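Local coordinates for Sfrice_029225 (Spodoptera frugiperda, PDB 6I50), which is the Eiger member of the tumour necrosis factor family, a trimeric cytokine that probably signals by binding receptors of the TNF-receptor type, at the interface of chains A and B. Residues are numbered along the deposited sequence; one frame, centred on the assembly and turned at random. Chains: chain A/B, Sfrice_029225.

Contact 1: the interface of chains A and B. Residues chain A 103-104, 122-124; chain B 75, 122, 154.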
loop_
_atom_site.group_PDB
_atom_site.type_symbol
_atom_site.label_atom_id
_atom_site.label_comp_id
_atom_site.label_asym_id
_atom_site.label_seq_id
_atom_site.Cartn_x
_atom_site.Cartn_y
_atom_site.Cartn_z
ATOM N N LEU A 103 0.773 -2.061 -13.323
ATOM C CA LEU A 103 0.715 -2.585 -11.966
ATOM C C LEU A 103 -0.108 -3.862 -11.979
ATOM O O LEU A 103 -1.060 -3.988 -12.751
ATOM C CB LEU A 103 0.090 -1.552 -11.021
ATOM C CG LEU A 103 0.482 -1.407 -9.563
ATOM C CD1 LEU A 103 1.992 -1.287 -9.419
ATOM C CD2 LEU A 103 -0.218 -0.165 -9.018
ATOM N N GLN A 104 0.263 -4.811 -11.121
ATOM C CA GLN A 104 -0.490 -6.051 -11.002
ATOM C C GLN A 104 -0.482 -6.513 -9.554
ATOM O O GLN A 104 0.511 -6.339 -8.842
ATOM C CB GLN A 104 0.080 -7.151 -11.903
ATOM C CG GLN A 104 -0.740 -8.441 -11.888
ATOM C CD GLN A 104 -0.368 -9.388 -13.009
ATOM O OE1 GLN A 104 0.499 -9.090 -13.825
ATOM N NE2 GLN A 104 -1.028 -10.537 -13.054
ATOM N N PHE A 122 -4.346 -5.120 -2.860
ATOM C CA PHE A 122 -3.890 -3.736 -2.894
ATOM C C PHE A 122 -2.503 -3.653 -3.523
ATOM O O PHE A 122 -1.637 -4.490 -3.250
ATOM C CB PHE A 122 -3.849 -3.139 -1.478
ATOM C CG PHE A 122 -3.319 -1.733 -1.426
ATOM C CD1 PHE A 122 -1.946 -1.476 -1.449
ATOM C CD2 PHE A 122 -4.197 -0.663 -1.345
ATOM C CE1 PHE A 122 -1.470 -0.181 -1.430
ATOM C CE2 PHE A 122 -3.730 0.637 -1.314
ATOM C CZ PHE A 122 -2.361 0.881 -1.357
ATOM N N SER A 123 -2.283 -2.621 -4.339
ATOM C CA SER A 123 -0.931 -2.285 -4.771
ATOM C C SER A 123 -0.847 -0.792 -5.050
ATOM O O SER A 123 -1.862 -0.118 -5.253
ATOM C CB SER A 123 -0.496 -3.087 -6.008
ATOM O OG SER A 123 0.916 -2.988 -6.197
ATOM N N ALA A 124 0.383 -0.283 -5.060
ATOM C CA ALA A 124 0.620 1.136 -5.280
ATOM C C ALA A 124 2.047 1.322 -5.763
ATOM O O ALA A 124 2.915 0.487 -5.506
ATOM C CB ALA A 124 0.372 1.952 -4.004
ATOM N N GLN B 75 6.922 -4.268 -3.175
ATOM C CA GLN B 75 6.078 -5.393 -3.561
ATOM C C GLN B 75 6.945 -6.505 -4.132
ATOM O O GLN B 75 7.746 -6.268 -5.043
ATOM C CB GLN B 75 5.022 -4.993 -4.590
ATOM C CG GLN B 75 4.156 -6.169 -5.035
ATOM C CD GLN B 75 2.894 -5.715 -5.731
ATOM O OE1 GLN B 75 2.047 -5.054 -5.127
ATOM N NE2 GLN B 75 2.752 -6.075 -7.008
ATOM N N PHE B 122 2.706 -6.757 -0.555
ATOM C CA PHE B 122 2.965 -5.323 -0.592
ATOM C C PHE B 122 2.964 -4.750 0.822
ATOM O O PHE B 122 2.122 -5.117 1.649
ATOM C CB PHE B 122 1.907 -4.598 -1.441
ATOM C CG PHE B 122 2.068 -3.103 -1.466
ATOM C CD1 PHE B 122 1.602 -2.308 -0.416
ATOM C CD2 PHE B 122 2.679 -2.489 -2.548
ATOM C CE1 PHE B 122 1.780 -0.940 -0.435
ATOM C CE2 PHE B 122 2.851 -1.119 -2.582
ATOM C CZ PHE B 122 2.400 -0.339 -1.522
ATOM N N PHE B 154 8.743 -4.562 -7.141
ATOM C CA PHE B 154 9.380 -3.249 -7.186
ATOM C C PHE B 154 9.674 -2.755 -5.774
ATOM O O PHE B 154 9.154 -3.279 -4.785
ATOM C CB PHE B 154 8.502 -2.233 -7.926
ATOM C CG PHE B 154 7.047 -2.273 -7.524
ATOM C CD1 PHE B 154 6.606 -1.614 -6.386
ATOM C CD2 PHE B 154 6.120 -2.957 -8.296
ATOM C CE1 PHE B 154 5.273 -1.651 -6.017
ATOM C CE2 PHE B 154 4.784 -2.995 -7.933
ATOM C CZ PHE B 154 4.358 -2.331 -6.795
HETATM O O HOH W 1 0.026 -6.627 -3.879
#
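Strands 100-108 and 117-129 of chain A meet strands 68-80, 117-129 and 154-161 of chain B, with B:Gln75, B:Phe122 and B:Phe154 facing chain A. The two copies of Phe122 pack edge-to-face, centroids 5.2 Å apart and planes inclined by 61°; the A:Phe122 edge meets B:Phe122, whose CZ lies in the A:Phe122 plane, and the CE1 atoms of A:Phe122 and B:Phe122 are 3.5 Å apart. In both copies CG lies anti to the backbone N (chi1 177°), directing each ring into the seam, where the two meet unequally. A:Ala124 CB approaches B:Phe122 CZ at 3.9 Å and extends the apolar contact. Farther along the seam, CD1 of A:Leu103 touches CE2 of B:Phe154 at 3.6 Å, the two side chains crossing at about a right angle. The extended chain of B:Gln75 passes its CB over one face of B:Phe154 and carries its amide across to chain A. There NE2 donates to the backbone carbonyl O of A:Gln104 (2.9 Å), nearly in line with that C=O and close to the amide's own plane. The hydroxyl OG of A:Ser123 donates to OE1 of B:Gln75 at 2.6 Å, from 36° above the carbonyl plane rather than along a lone pair. Held directly at both ends, the amide has little freedom to flip; water 1 further links OE1 to A:Phe122 O. The patch joins aromatic packing to a polar clasp and helps hold neighbouring subunits together in the TNF trimer.

Contact 2: the interface of chains A and B. Residues chain A 106-108; chain B 107, 118-120.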
loop_
_atom_site.group_PDB
_atom_site.type_symbol
_atom_site.label_atom_id
_atom_site.label_comp_id
_atom_site.label_asym_id
_atom_site.label_seq_id
_atom_site.Cartn_x
_atom_site.Cartn_y
_atom_site.Cartn_z
ATOM N N ALA A 106 -1.952 -9.960 -7.046
ATOM C CA ALA A 106 -2.472 -11.320 -7.117
ATOM C C ALA A 106 -2.566 -11.915 -5.721
ATOM O O ALA A 106 -1.744 -11.629 -4.849
ATOM C CB ALA A 106 -1.603 -12.212 -8.015
ATOM N N GLN A 107 -3.589 -12.738 -5.515
ATOM C CA GLN A 107 -3.735 -13.523 -4.297
ATOM C C GLN A 107 -4.242 -14.901 -4.685
ATOM O O GLN A 107 -5.085 -15.022 -5.577
ATOM C CB GLN A 107 -4.698 -12.854 -3.310
ATOM C CG GLN A 107 -4.539 -13.271 -1.848
ATOM C CD GLN A 107 -5.221 -14.588 -1.517
ATOM O OE1 GLN A 107 -4.897 -15.235 -0.518
ATOM N NE2 GLN A 107 -6.180 -14.987 -2.350
ATOM N N SER A 108 -3.740 -15.941 -4.019
ATOM C CA SER A 108 -4.061 -17.297 -4.440
ATOM C C SER A 108 -3.955 -18.264 -3.272
ATOM O O SER A 108 -3.030 -18.180 -2.460
ATOM C CB SER A 108 -3.139 -17.760 -5.577
ATOM O OG SER A 108 -3.573 -19.004 -6.122
ATOM N N GLN B 107 2.397 -13.641 3.707
ATOM C CA GLN B 107 1.171 -14.265 3.227
ATOM C C GLN B 107 1.299 -15.765 3.429
ATOM O O GLN B 107 2.376 -16.328 3.220
ATOM C CB GLN B 107 0.915 -13.941 1.751
ATOM C CG GLN B 107 -0.534 -14.078 1.287
ATOM C CD GLN B 107 -0.935 -15.510 0.972
ATOM O OE1 GLN B 107 -2.123 -15.842 0.940
ATOM N NE2 GLN B 107 0.055 -16.364 0.725
ATOM N N PRO B 118 0.367 -17.725 -7.401
ATOM C CA PRO B 118 0.832 -16.337 -7.374
ATOM C C PRO B 118 0.302 -15.570 -6.173
ATOM O O PRO B 118 -0.891 -15.651 -5.866
ATOM C CB PRO B 118 0.275 -15.767 -8.682
ATOM C CG PRO B 118 -0.988 -16.535 -8.894
ATOM C CD PRO B 118 -0.767 -17.913 -8.324
ATOM N N ASN B 119 1.176 -14.819 -5.503
ATOM C CA ASN B 119 0.786 -13.967 -4.382
ATOM C C ASN B 119 1.717 -12.767 -4.356
ATOM O O ASN B 119 2.928 -12.937 -4.209
ATOM C CB ASN B 119 0.875 -14.717 -3.049
ATOM C CG ASN B 119 -0.336 -15.568 -2.776
ATOM O OD1 ASN B 119 -1.419 -15.053 -2.495
ATOM N ND2 ASN B 119 -0.162 -16.883 -2.840
ATOM N N SER B 120 1.163 -11.563 -4.480
ATOM C CA SER B 120 1.953 -10.347 -4.340
ATOM C C SER B 120 1.886 -9.883 -2.886
ATOM O O SER B 120 0.813 -9.881 -2.272
ATOM C CB SER B 120 1.457 -9.257 -5.295
ATOM O OG SER B 120 0.081 -8.966 -5.121
HETATM O O HOH W 2 -1.950 -9.719 -2.752
HETATM O O HOH W 3 -1.560 -18.501 -0.338
#
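A:Ala106 and A:Ser108 set their CB atoms toward the ring of B:Pro118: A:Ala106 CB stands 4.1 Å from B:Pro118 CB, and A:Ser108 CB 3.6 Å from B:Pro118 CD. This small apolar centre is flanked by polar bonds. On one flank B:Ser120 and A:Ala106 pair through backbone and hydroxyl: B:Ser120 N donates to A:Ala106 O (2.9 Å), while A:Ala106 N donates to B:Ser120 OG (3.0 Å, 170° at H). The hydroxyl reaches back because chi1 of 56° places OG between the backbone N and the carbonyl carbon, where it also donates to A:Ala106 O. That carbonyl thus accepts from two groups of one residue, and water 2 bridges it to B:Ser120 O. On the other flank the amide of B:Asn119 reads the backbone of A:Ser108 at both ends. A:Ser108 N donates to OD1 at 2.9 Å from 44° above the carbonyl plane, whereas ND2 gives a longer bond to A:Ser108 O (3.2 Å), which lies almost in the amide plane. A leucine in place of B:Asn119 lacks both amide ends and would probably leave A:Ser108 N without its mate across the seam and A:Ser108 O dependent on water 3. At the rim, water 3 binds A:Ser108 O; its link to B:Gln107 NE2 is tentative because both Gln107 side chains are poorly ordered, and their facing OE1 atoms are doubtful as modelled. The site lies where the end of strand 100-108 of chain A runs beside the start of strand 117-129 of chain B.

The C-alpha centres of contact 1 and contact 2 lie about 11 Å apart along the same chain A/chain B seam. Both draw on strand 100-108 of chain A and strand 117-129 of chain B. A:Gln104 and A:Ala106, like B:Ser120 and B:Phe122, are separated by one residue; the intervening Cys105 and Cys121 form the intrachain disulfide. Contact 1 adds strand 117-129 of chain A and strands 68-80 and 154-161 of chain B; contact 2 adds strand 100-108 of chain B through B:Gln107. With three copies, equivalent patches are expected at each subunit boundary, probably fixing the spacing and register of neighbours.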